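Local coordinates for protein beta-lactamase (Chitinophaga pinensis, PDB 6N36) that probably hydrolyses the amide bond of beta-lactam antibiotics with two zinc ions held in a metallo-beta-lactamase fold, at residues I51-A56 / V89-A94; I78-H83 / D143-G148; Q156-T161 / G204-Y209; A164-F169 / K179-N184. All blocks are in the same frame, centred on the assembly; numbering follows the deposited sequence.

Interaction 1 (I51-A56 / V89-A94); sequences INTGVA and VGAMAA
Thr53 turns its hydroxyl into the backbone that leads from Val89 to Met92, and the close packing of this contact gathers round that oxygen. OG1 takes the N-H of Ala91, 3.0 Å from Ala91 N to Thr53 OG1, in a fairly straight bond of 159°. OG1 in turn donates to Gly54 O, 2.9 Å from Thr53 OG1, with a weak further bond to His88 O. With OG1 lodged between the backbone N and the carbonyl carbon (chi1 75°), CG2 is left beside the backbone N, where it lies 4.0 Å from Met92 SD. The bends of the Met92 chain at chi2 and chi3 bring CE back over the backbone of Asn52 and Thr53. Ala91 is the N-cap residue of helix 92-99, and the threonine belongs to the loop that leaves strand 48-51 of the alpha-beta/beta-alpha sandwich; the contact thus ties a strand exit to the start of a helix, just past the zinc ligands Asp87 and His88. Asn52, whose CB points away from 89-94, uses OD1 to hold Thr81 OG1 and the N-H of Thr82. The backbones close up at Gly90, leaving no room for a CB beside Val55 and Ala56, though the bond from Gly90 N to Gly54 O is weak, bent to 121°. Only at exposed Ala56, on the solvent side, does the contact slacken to a CA-H...O approach, 3.5 Å between Ala56 CA and Gly90 O.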
loop_
_atom_site.group_PDB
_atom_site.type_symbol
_atom_site.label_atom_id
_atom_site.label_comp_id
_atom_site.label_asym_id
_atom_site.label_seq_id
_atom_site.Cartn_x
_atom_site.Cartn_y
_atom_site.Cartn_z
ATOM N N ILE A 51 -6.477 3.013 1.815
ATOM C CA ILE A 51 -5.071 2.569 1.793
ATOM C C ILE A 51 -4.478 2.973 0.443
ATOM O O ILE A 51 -4.858 2.401 -0.569
ATOM C CB ILE A 51 -4.950 1.059 2.034
ATOM C CG1 ILE A 51 -5.623 0.619 3.340
ATOM C CG2 ILE A 51 -3.476 0.701 2.001
ATOM C CD1 ILE A 51 -5.689 -0.891 3.509
ATOM N N ASN A 52 -3.548 3.917 0.512
ATOM C CA ASN A 52 -2.738 4.461 -0.606
ATOM C C ASN A 52 -3.502 5.446 -1.471
ATOM O O ASN A 52 -4.729 5.347 -1.659
ATOM C CB ASN A 52 -2.148 3.390 -1.520
ATOM C CG ASN A 52 -1.084 2.545 -0.854
ATOM O OD1 ASN A 52 -0.500 2.947 0.164
ATOM N ND2 ASN A 52 -0.844 1.353 -1.411
ATOM N N THR A 53 -2.748 6.374 -2.012
ATOM C CA THR A 53 -3.113 7.141 -3.237
ATOM C C THR A 53 -2.293 6.611 -4.391
ATOM O O THR A 53 -1.645 5.586 -4.275
ATOM C CB THR A 53 -3.006 8.659 -3.049
ATOM O OG1 THR A 53 -1.618 9.022 -3.058
ATOM C CG2 THR A 53 -3.692 9.177 -1.803
ATOM N N GLY A 54 -2.380 7.269 -5.549
ATOM C CA GLY A 54 -1.367 7.113 -6.583
ATOM C C GLY A 54 -0.422 8.300 -6.578
ATOM O O GLY A 54 -0.119 8.859 -5.552
ATOM N N VAL A 55 -0.025 8.747 -7.749
ATOM C CA VAL A 55 0.846 9.929 -7.891
ATOM C C VAL A 55 0.009 11.186 -7.690
ATOM O O VAL A 55 -1.235 11.112 -7.621
ATOM C CB VAL A 55 1.548 9.932 -9.257
ATOM C CG1 VAL A 55 2.492 8.757 -9.379
ATOM C CG2 VAL A 55 0.533 9.979 -10.387
ATOM N N ALA A 56 0.654 12.334 -7.644
ATOM C CA ALA A 56 -0.057 13.630 -7.546
ATOM C C ALA A 56 -1.117 13.711 -8.646
ATOM O O ALA A 56 -0.866 13.277 -9.765
ATOM C CB ALA A 56 0.900 14.775 -7.657
ATOM N N VAL A 89 1.821 7.792 -2.070
ATOM C CA VAL A 89 1.380 8.937 -1.224
ATOM C C VAL A 89 1.391 10.256 -1.996
ATOM O O VAL A 89 1.251 11.306 -1.363
ATOM C CB VAL A 89 2.214 9.056 0.062
ATOM C CG1 VAL A 89 2.025 7.837 0.951
ATOM C CG2 VAL A 89 3.679 9.370 -0.207
ATOM N N GLY A 90 1.512 10.225 -3.323
ATOM C CA GLY A 90 1.652 11.461 -4.118
ATOM C C GLY A 90 0.450 12.378 -3.979
ATOM O O GLY A 90 0.634 13.598 -4.149
ATOM N N ALA A 91 -0.749 11.846 -3.727
ATOM C CA ALA A 91 -1.943 12.711 -3.556
ATOM C C ALA A 91 -2.409 12.714 -2.104
ATOM O O ALA A 91 -3.541 13.149 -1.832
ATOM C CB ALA A 91 -3.052 12.256 -4.480
ATOM N N MET A 92 -1.616 12.200 -1.167
ATOM C CA MET A 92 -2.084 12.010 0.219
ATOM C C MET A 92 -2.350 13.360 0.891
ATOM O O MET A 92 -3.381 13.485 1.570
ATOM C CB MET A 92 -1.066 11.198 1.012
ATOM C CG MET A 92 -1.618 10.686 2.296
ATOM S SD MET A 92 -2.937 9.430 2.102
ATOM C CE MET A 92 -2.070 7.913 1.646
ATOM N N ALA A 93 -1.485 14.346 0.701
ATOM C CA ALA A 93 -1.720 15.701 1.266
ATOM C C ALA A 93 -3.024 16.265 0.719
ATOM O O ALA A 93 -3.796 16.872 1.527
ATOM C CB ALA A 93 -0.565 16.629 0.993
ATOM N N ALA A 94 -3.274 16.121 -0.574
ATOM C CA ALA A 94 -4.501 16.651 -1.220
ATOM C C ALA A 94 -5.702 15.963 -0.587
ATOM O O ALA A 94 -6.706 16.623 -0.245
ATOM C CB ALA A 94 -4.474 16.490 -2.721
#

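Interaction 2 (I78-H83 / D143-G148); sequences ILLTTH and DSIQLG. With ZN (zinc ion), chain C.
Ile78 meets Ile145 and Leu147 with its far methyl: CD1 lies 3.8 Å from Ile145 CG2 and 4.1 Å from Leu147 CB. The extended Ile78 chain, with CD1 anti to CA (chi2 179°), carries the methyl across to the other strand. It crosses the Ile145 side chain at a slant and runs past that of Leu147 in the opposite sense. Two residues on, Leu80 points the same way and meets Ile145 tip to tip, 4.1 Å from Leu80 CD2 to Ile145 CD1. No hydrogen bond links the segments, since strands 78-80 and 144-147 belong to different sheets, their axes 10.0 Å apart. This is the apolar interior of the metallo-beta-lactamase sandwich, and Met104 and Ile49 of the first sheet extend it on Ile145 and Leu147. After Leu80 the chain leaves the strand for the metal site. Thr81 OG1 receives a weak bond from His83 N, and Thr81 O accepts from Asn165 ND2. His83 ends the segment as a zinc ligand, with NE2 2.2 Å from the zinc and two of the metal-bound waters at the edge of its ring; His85 and His160 complete the protein ligands.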
loop_
_atom_site.group_PDB
_atom_site.type_symbol
_atom_site.label_atom_id
_atom_site.label_comp_id
_atom_site.label_asym_id
_atom_site.label_seq_id
_atom_site.Cartn_x
_atom_site.Cartn_y
_atom_site.Cartn_z
ATOM N N ILE A 78 -9.996 7.771 7.744
ATOM C CA ILE A 78 -8.624 7.299 8.053
ATOM C C ILE A 78 -7.866 7.137 6.743
ATOM O O ILE A 78 -8.374 6.490 5.836
ATOM C CB ILE A 78 -8.674 6.003 8.854
ATOM C CG1 ILE A 78 -9.466 6.215 10.153
ATOM C CG2 ILE A 78 -7.252 5.505 9.093
ATOM C CD1 ILE A 78 -9.593 4.986 10.987
ATOM N N LEU A 79 -6.635 7.604 6.753
ATOM C CA LEU A 79 -5.679 7.420 5.639
ATOM C C LEU A 79 -4.526 6.542 6.108
ATOM O O LEU A 79 -3.948 6.807 7.160
ATOM C CB LEU A 79 -5.122 8.776 5.196
ATOM C CG LEU A 79 -6.142 9.840 4.827
ATOM C CD1 LEU A 79 -5.474 11.139 4.460
ATOM C CD2 LEU A 79 -7.001 9.380 3.730
ATOM N N LEU A 80 -4.224 5.526 5.318
ATOM C CA LEU A 80 -3.099 4.605 5.517
ATOM C C LEU A 80 -2.295 4.515 4.226
ATOM O O LEU A 80 -2.798 4.848 3.133
ATOM C CB LEU A 80 -3.623 3.214 5.858
ATOM C CG LEU A 80 -4.512 3.091 7.076
ATOM C CD1 LEU A 80 -5.026 1.669 7.200
ATOM C CD2 LEU A 80 -3.757 3.507 8.307
ATOM N N THR A 81 -1.041 4.088 4.354
ATOM C CA THR A 81 -0.196 3.778 3.194
ATOM C C THR A 81 0.607 2.511 3.473
ATOM O O THR A 81 0.970 2.259 4.634
ATOM C CB THR A 81 0.732 4.943 2.826
ATOM O OG1 THR A 81 1.398 4.618 1.614
ATOM C CG2 THR A 81 1.743 5.250 3.916
ATOM N N THR A 82 0.890 1.787 2.414
ATOM C CA THR A 82 1.823 0.654 2.483
ATOM C C THR A 82 3.287 1.095 2.575
ATOM O O THR A 82 4.099 0.383 3.186
ATOM C CB THR A 82 1.592 -0.332 1.349
ATOM O OG1 THR A 82 1.719 0.315 0.083
ATOM C CG2 THR A 82 0.241 -1.008 1.453
ATOM N N HIS A 83 3.671 2.173 1.948
ATOM C CA HIS A 83 5.028 2.762 2.141
ATOM C C HIS A 83 5.060 4.162 1.567
ATOM O O HIS A 83 4.398 4.412 0.541
ATOM C CB HIS A 83 6.139 1.875 1.529
ATOM C CG HIS A 83 6.193 1.759 0.037
ATOM N ND1 HIS A 83 5.618 0.724 -0.660
ATOM C CD2 HIS A 83 6.876 2.471 -0.864
ATOM C CE1 HIS A 83 5.937 0.829 -1.947
ATOM N NE2 HIS A 83 6.719 1.881 -2.105
ATOM N N ASP A 143 -0.132 -2.952 15.729
ATOM C CA ASP A 143 -1.158 -1.958 16.129
ATOM C C ASP A 143 -2.454 -2.224 15.350
ATOM O O ASP A 143 -2.429 -2.661 14.168
ATOM C CB ASP A 143 -0.762 -0.495 15.965
ATOM C CG ASP A 143 0.104 0.087 17.061
ATOM O OD1 ASP A 143 0.303 -0.592 18.100
ATOM O OD2 ASP A 143 0.539 1.227 16.902
ATOM N N SER A 144 -3.580 -2.007 16.006
ATOM C CA SER A 144 -4.915 -2.140 15.372
ATOM C C SER A 144 -5.496 -0.752 15.087
ATOM O O SER A 144 -5.344 0.173 15.906
ATOM C CB SER A 144 -5.812 -2.969 16.228
ATOM O OG SER A 144 -6.168 -2.208 17.345
ATOM N N ILE A 145 -6.155 -0.628 13.929
ATOM C CA ILE A 145 -6.887 0.560 13.458
ATOM C C ILE A 145 -8.343 0.085 13.397
ATOM O O ILE A 145 -8.635 -0.926 12.680
ATOM C CB ILE A 145 -6.342 1.030 12.096
ATOM C CG1 ILE A 145 -4.839 1.306 12.194
ATOM C CG2 ILE A 145 -7.100 2.242 11.591
ATOM C CD1 ILE A 145 -4.015 0.580 11.165
ATOM N N GLN A 146 -9.172 0.721 14.191
ATOM C CA GLN A 146 -10.592 0.328 14.342
ATOM C C GLN A 146 -11.501 1.464 13.904
ATOM O O GLN A 146 -11.338 2.592 14.353
ATOM C CB GLN A 146 -10.855 -0.090 15.790
ATOM C CG GLN A 146 -10.054 -1.314 16.165
ATOM C CD GLN A 146 -10.267 -1.645 17.616
ATOM O OE1 GLN A 146 -9.447 -1.302 18.460
ATOM N NE2 GLN A 146 -11.400 -2.251 17.905
ATOM N N LEU A 147 -12.545 1.117 13.168
ATOM C CA LEU A 147 -13.584 2.080 12.731
ATOM C C LEU A 147 -14.824 1.297 12.317
ATOM O O LEU A 147 -14.706 0.385 11.475
ATOM C CB LEU A 147 -13.068 2.892 11.532
ATOM C CG LEU A 147 -14.018 3.972 11.044
ATOM C CD1 LEU A 147 -14.295 5.025 12.085
ATOM C CD2 LEU A 147 -13.523 4.595 9.737
ATOM N N GLY A 148 -15.988 1.635 12.871
ATOM C CA GLY A 148 -17.280 1.089 12.402
ATOM C C GLY A 148 -17.307 -0.435 12.305
ATOM O O GLY A 148 -17.949 -0.967 11.378
HETATM ZN ZN ZN C . 8.216 1.974 -3.713
HETATM O O HOH W 1 6.783 0.397 -4.845
HETATM O O HOH W 2 7.409 3.211 -5.104
HETATM O O HOH W 3 9.672 1.804 -5.423
#

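Interaction 3 (Q156-T161 / G204-Y209); sequences QHPGHT and GKDYAY. With ZN (zinc ion), chain C.
The zinc site bound by His83, His85 and His160 takes its third histidine from the loop 156-161, where Gly159 and His160 rest against Tyr207 of helix 203-215. Gly159 CA sits over the centre of the Tyr207 ring, 3.6 Å from the centroid and 11° off its normal, a CH-pi contact. A side chain on Gly159 would strike the ring, and the backbone angles (phi 136°) themselves suit glycine. The Tyr207 hydroxyl reaches on to the next residue, 3.2 Å from Tyr207 OH to His160 CA, and is hydrogen-bonded to Ser187 O. That same carbonyl accepts from His160 ND1, a second-shell link that fixes the imidazole while NE2 binds the zinc at 2.1 Å. In the metallo-beta-lactamase fold this loop connects two neighbouring strands of the second sheet, 150-156 and 165-172, and the helix packs along it. The Pro158 ring crosses the Asp206 side chain at about a right angle, with 3.5 Å from Pro158 CB to Asp206 OD2; that oxygen is hydrogen-bonded to Tyr200 OH. At the outer end, Tyr209 presents its ring edge to Gln156 O, 3.6 Å from Tyr209 CE2. A water joins the two, donating to Gln156 O and accepting from Tyr209 OH, both at 2.7 Å.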
loop_
_atom_site.group_PDB
_atom_site.type_symbol
_atom_site.label_atom_id
_atom_site.label_comp_id
_atom_site.label_asym_id
_atom_site.label_seq_id
_atom_site.Cartn_x
_atom_site.Cartn_y
_atom_site.Cartn_z
ATOM N N GLN A 156 4.769 -4.529 10.461
ATOM C CA GLN A 156 5.962 -3.845 9.925
ATOM C C GLN A 156 6.724 -4.809 9.016
ATOM O O GLN A 156 7.150 -5.885 9.473
ATOM C CB GLN A 156 6.863 -3.260 11.015
ATOM C CG GLN A 156 6.209 -2.150 11.819
ATOM C CD GLN A 156 7.159 -1.664 12.893
ATOM O OE1 GLN A 156 7.865 -2.484 13.505
ATOM N NE2 GLN A 156 7.163 -0.365 13.163
ATOM N N HIS A 157 6.921 -4.393 7.768
ATOM C CA HIS A 157 7.593 -5.166 6.706
ATOM C C HIS A 157 8.680 -4.285 6.114
ATOM O O HIS A 157 8.618 -3.940 4.951
ATOM C CB HIS A 157 6.564 -5.721 5.733
ATOM C CG HIS A 157 5.739 -6.782 6.331
ATOM N ND1 HIS A 157 4.470 -7.070 5.881
ATOM C CD2 HIS A 157 6.011 -7.671 7.333
ATOM C CE1 HIS A 157 3.967 -8.021 6.626
ATOM N NE2 HIS A 157 4.860 -8.421 7.539
ATOM N N PRO A 158 9.676 -3.878 6.922
ATOM C CA PRO A 158 10.630 -2.862 6.500
ATOM C C PRO A 158 11.555 -3.358 5.378
ATOM O O PRO A 158 11.710 -4.584 5.132
ATOM C CB PRO A 158 11.432 -2.574 7.723
ATOM C CG PRO A 158 11.358 -3.864 8.506
ATOM C CD PRO A 158 9.908 -4.300 8.322
ATOM N N GLY A 159 12.174 -2.388 4.714
ATOM C CA GLY A 159 13.228 -2.610 3.720
ATOM C C GLY A 159 12.985 -1.725 2.515
ATOM O O GLY A 159 13.768 -0.790 2.275
ATOM N N HIS A 160 11.918 -1.963 1.812
ATOM C CA HIS A 160 11.591 -1.135 0.614
ATOM C C HIS A 160 11.531 0.344 1.035
ATOM O O HIS A 160 12.103 1.204 0.358
ATOM C CB HIS A 160 10.275 -1.646 0.026
ATOM C CG HIS A 160 9.949 -0.957 -1.220
ATOM N ND1 HIS A 160 10.450 -1.370 -2.432
ATOM C CD2 HIS A 160 9.213 0.143 -1.450
ATOM C CE1 HIS A 160 10.047 -0.526 -3.352
ATOM N NE2 HIS A 160 9.300 0.403 -2.801
ATOM N N THR A 161 10.970 0.635 2.213
ATOM C CA THR A 161 11.222 1.838 2.996
ATOM C C THR A 161 11.376 1.378 4.440
ATOM O O THR A 161 10.934 0.280 4.766
ATOM C CB THR A 161 10.131 2.904 2.963
ATOM O OG1 THR A 161 8.937 2.343 3.487
ATOM C CG2 THR A 161 9.857 3.374 1.555
ATOM N N GLY A 204 19.535 -4.221 5.017
ATOM C CA GLY A 204 19.581 -5.662 4.690
ATOM C C GLY A 204 19.060 -6.515 5.826
ATOM O O GLY A 204 18.417 -7.540 5.544
ATOM N N LYS A 205 19.295 -6.125 7.058
ATOM C CA LYS A 205 18.764 -6.888 8.206
ATOM C C LYS A 205 17.224 -6.819 8.153
ATOM O O LYS A 205 16.528 -7.816 8.447
ATOM C CB LYS A 205 19.317 -6.317 9.502
ATOM C CG LYS A 205 20.825 -6.510 9.637
ATOM C CD LYS A 205 21.356 -5.911 10.938
ATOM C CE LYS A 205 22.816 -6.213 11.118
ATOM N NZ LYS A 205 23.621 -5.539 10.078
ATOM N N ASP A 206 16.695 -5.643 7.780
ATOM C CA ASP A 206 15.241 -5.420 7.716
ATOM C C ASP A 206 14.645 -6.259 6.590
ATOM O O ASP A 206 13.589 -6.867 6.762
ATOM C CB ASP A 206 14.937 -3.935 7.561
ATOM C CG ASP A 206 14.879 -3.189 8.865
ATOM O OD1 ASP A 206 15.028 -3.816 9.965
ATOM O OD2 ASP A 206 14.697 -1.908 8.804
ATOM N N TYR A 207 15.231 -6.231 5.400
ATOM C CA TYR A 207 14.713 -7.044 4.289
ATOM C C TYR A 207 14.731 -8.522 4.665
ATOM O O TYR A 207 13.749 -9.211 4.387
ATOM C CB TYR A 207 15.539 -6.871 3.022
ATOM C CG TYR A 207 15.089 -5.773 2.092
ATOM C CD1 TYR A 207 13.921 -5.894 1.360
ATOM C CD2 TYR A 207 15.837 -4.618 1.962
ATOM C CE1 TYR A 207 13.564 -4.929 0.441
ATOM C CE2 TYR A 207 15.486 -3.644 1.034
ATOM C CZ TYR A 207 14.329 -3.780 0.304
ATOM O OH TYR A 207 14.037 -2.823 -0.649
ATOM N N ALA A 208 15.770 -8.969 5.326
ATOM C CA ALA A 208 15.880 -10.385 5.726
ATOM C C ALA A 208 14.736 -10.745 6.671
ATOM O O ALA A 208 14.050 -11.790 6.509
ATOM C CB ALA A 208 17.190 -10.698 6.352
ATOM N N TYR A 209 14.481 -9.860 7.647
ATOM C CA TYR A 209 13.372 -10.015 8.603
ATOM C C TYR A 209 12.049 -10.100 7.854
ATOM O O TYR A 209 11.216 -11.027 8.049
ATOM C CB TYR A 209 13.364 -8.898 9.660
ATOM C CG TYR A 209 12.053 -8.825 10.402
ATOM C CD1 TYR A 209 11.802 -9.648 11.475
ATOM C CD2 TYR A 209 11.002 -8.041 9.971
ATOM C CE1 TYR A 209 10.580 -9.675 12.087
ATOM C CE2 TYR A 209 9.769 -8.036 10.577
ATOM C CZ TYR A 209 9.578 -8.800 11.721
ATOM O OH TYR A 209 8.348 -8.875 12.334
HETATM ZN ZN ZN C . 8.216 1.974 -3.713
HETATM O O HOH W 4 6.192 -7.662 11.213
HETATM O O HOH W 1 6.783 0.397 -4.845
HETATM O O HOH W 2 7.409 3.211 -5.104
HETATM O O HOH W 3 9.672 1.804 -5.423
#

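Interaction 4 (A164-F169 / K179-N184); sequences ANSFLF and KVLIAN
Phe169 lays a ring face on Val180 and turns its edge to Ile182 CG1, burying more surface against 179-184 than any other residue of the contact. CB leaves the backbone with CG placed between the backbone N and the carbonyl carbon (chi1 49°), which swings the ring over the neighbouring strand. CE2 then passes Val180 CB at 3.9 Å, so that this CB stands above one face, offset toward the rim, as a CH-pi contact. At the tip CZ meets Val180 CG1, also at 3.9 Å, while CE1 touches Ile182 CG1 at 3.8 Å. Leu29 of the other sheet packs on this same face of the hairpin, which looks into the sandwich. Beneath the side chains the antiparallel strands pair regularly: Phe167 with Ile182 and Phe169 with Val180 are hydrogen-bonded pairs, each joined by two N-H to C=O bonds, and Leu168 with Leu181 is the non-hydrogen-bonded pair between them. On the opposite face Leu168 CD2 lies 3.9 Å from Leu181 CB. Past the last pair a side chain replaces the backbone acceptor, as Asn184 N donates to Ser166 OG at 2.9 Å and 165°; the hydroxyl is also bonded to His157 ND1. The Ser166 bond fixes the backbone of Asn184, whose OD1 accepts from His83 ND1; this second-shell link orients a zinc-binding histidine and could polarise its ring.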
loop_
_atom_site.group_PDB
_atom_site.type_symbol
_atom_site.label_atom_id
_atom_site.label_comp_id
_atom_site.label_asym_id
_atom_site.label_seq_id
_atom_site.Cartn_x
_atom_site.Cartn_y
_atom_site.Cartn_z
ATOM N N ALA A 164 7.861 0.577 5.604
ATOM C CA ALA A 164 6.989 -0.262 4.768
ATOM C C ALA A 164 6.227 -1.258 5.632
ATOM O O ALA A 164 6.755 -1.790 6.686
ATOM C CB ALA A 164 7.728 -0.955 3.659
ATOM N N ASN A 165 4.951 -1.444 5.297
ATOM C CA ASN A 165 4.074 -2.262 6.144
ATOM C C ASN A 165 2.931 -2.847 5.317
ATOM O O ASN A 165 2.588 -2.348 4.205
ATOM C CB ASN A 165 3.590 -1.473 7.343
ATOM C CG ASN A 165 2.957 -0.134 7.078
ATOM O OD1 ASN A 165 2.887 0.665 7.977
ATOM N ND2 ASN A 165 2.322 0.092 5.938
ATOM N N SER A 166 2.383 -3.931 5.837
ATOM C CA SER A 166 1.201 -4.606 5.252
ATOM C C SER A 166 0.044 -4.427 6.235
ATOM O O SER A 166 0.282 -4.132 7.445
ATOM C CB SER A 166 1.478 -6.083 5.019
ATOM O OG SER A 166 2.603 -6.240 4.156
ATOM N N PHE A 167 -1.173 -4.725 5.767
ATOM C CA PHE A 167 -2.394 -4.622 6.572
ATOM C C PHE A 167 -3.179 -5.922 6.431
ATOM O O PHE A 167 -3.340 -6.456 5.322
ATOM C CB PHE A 167 -3.251 -3.419 6.146
ATOM C CG PHE A 167 -2.521 -2.114 6.279
ATOM C CD1 PHE A 167 -2.356 -1.524 7.523
ATOM C CD2 PHE A 167 -1.992 -1.476 5.162
ATOM C CE1 PHE A 167 -1.666 -0.339 7.660
ATOM C CE2 PHE A 167 -1.300 -0.281 5.298
ATOM C CZ PHE A 167 -1.147 0.303 6.536
ATOM N N LEU A 168 -3.619 -6.441 7.579
ATOM C CA LEU A 168 -4.451 -7.669 7.649
ATOM C C LEU A 168 -5.785 -7.269 8.267
ATOM O O LEU A 168 -5.815 -6.559 9.314
ATOM C CB LEU A 168 -3.778 -8.691 8.578
ATOM C CG LEU A 168 -2.641 -9.540 8.024
ATOM C CD1 LEU A 168 -1.871 -10.132 9.226
ATOM C CD2 LEU A 168 -3.169 -10.713 7.198
ATOM N N PHE A 169 -6.860 -7.789 7.708
ATOM C CA PHE A 169 -8.214 -7.495 8.234
ATOM C C PHE A 169 -9.195 -8.520 7.701
ATOM O O PHE A 169 -9.098 -9.019 6.559
ATOM C CB PHE A 169 -8.687 -6.070 7.881
ATOM C CG PHE A 169 -8.534 -5.685 6.428
ATOM C CD1 PHE A 169 -7.314 -5.235 5.965
ATOM C CD2 PHE A 169 -9.556 -5.834 5.524
ATOM C CE1 PHE A 169 -7.158 -4.908 4.638
ATOM C CE2 PHE A 169 -9.393 -5.530 4.184
ATOM C CZ PHE A 169 -8.187 -5.069 3.744
ATOM N N LYS A 179 -10.155 -13.354 5.449
ATOM C CA LYS A 179 -8.990 -12.612 5.993
ATOM C C LYS A 179 -8.153 -12.138 4.810
ATOM O O LYS A 179 -7.737 -12.946 3.953
ATOM C CB LYS A 179 -8.131 -13.483 6.921
ATOM C CG LYS A 179 -7.059 -12.675 7.647
ATOM C CD LYS A 179 -6.324 -13.462 8.705
ATOM C CE LYS A 179 -7.192 -13.872 9.872
ATOM N NZ LYS A 179 -7.687 -12.693 10.617
ATOM N N VAL A 180 -8.045 -10.822 4.691
ATOM C CA VAL A 180 -7.360 -10.191 3.554
ATOM C C VAL A 180 -6.021 -9.642 4.035
ATOM O O VAL A 180 -5.953 -9.002 5.120
ATOM C CB VAL A 180 -8.233 -9.058 2.992
ATOM C CG1 VAL A 180 -7.559 -8.394 1.817
ATOM C CG2 VAL A 180 -9.621 -9.555 2.600
ATOM N N LEU A 181 -5.022 -9.836 3.204
ATOM C CA LEU A 181 -3.699 -9.192 3.370
ATOM C C LEU A 181 -3.514 -8.213 2.214
ATOM O O LEU A 181 -3.601 -8.634 1.043
ATOM C CB LEU A 181 -2.633 -10.277 3.350
ATOM C CG LEU A 181 -1.189 -9.736 3.281
ATOM C CD1 LEU A 181 -0.827 -9.002 4.556
ATOM C CD2 LEU A 181 -0.185 -10.878 3.044
ATOM N N ILE A 182 -3.256 -6.970 2.564
ATOM C CA ILE A 182 -2.732 -5.970 1.589
ATOM C C ILE A 182 -1.218 -5.946 1.877
ATOM O O ILE A 182 -0.802 -5.407 2.933
ATOM C CB ILE A 182 -3.389 -4.600 1.761
ATOM C CG1 ILE A 182 -4.918 -4.658 1.568
ATOM C CG2 ILE A 182 -2.717 -3.602 0.820
ATOM C CD1 ILE A 182 -5.389 -5.135 0.256
ATOM N N ALA A 183 -0.479 -6.621 1.021
ATOM C CA ALA A 183 0.936 -6.978 1.228
ATOM C C ALA A 183 1.846 -5.952 0.592
ATOM O O ALA A 183 1.745 -5.782 -0.644
ATOM C CB ALA A 183 1.253 -8.332 0.644
ATOM N N ASN A 184 2.782 -5.398 1.348
ATOM C CA ASN A 184 3.861 -4.607 0.730
ATOM C C ASN A 184 5.012 -5.535 0.371
ATOM O O ASN A 184 5.736 -5.969 1.200
ATOM C CB ASN A 184 4.311 -3.451 1.615
ATOM C CG ASN A 184 5.013 -2.431 0.753
ATOM O OD1 ASN A 184 4.355 -1.574 0.137
ATOM N ND2 ASN A 184 6.356 -2.519 0.666
#

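In the fold
Interactions 1, 2 and 4 are largely buried, whereas interaction 3 runs from the buried zinc site out to an exposed tyrosine and a bridging water. Their chemistry follows their places: interaction 2 is purely apolar between its strands, where the two sheets face each other, interaction 4 is chiefly backbone pairing within one sheet, and interactions 1 and 3 set loops against helices, through a threonine hydroxyl bonded to the backbone before a helix and a glycine on a ring. Interactions 2 and 4 reach the same five-stranded sheet, by strand 144-147 and the 165-182 hairpin, and touch. Interactions 2 and 3 share one zinc ion and its three waters; interaction 1 stays about 9 Å from interaction 3 between nearest atoms.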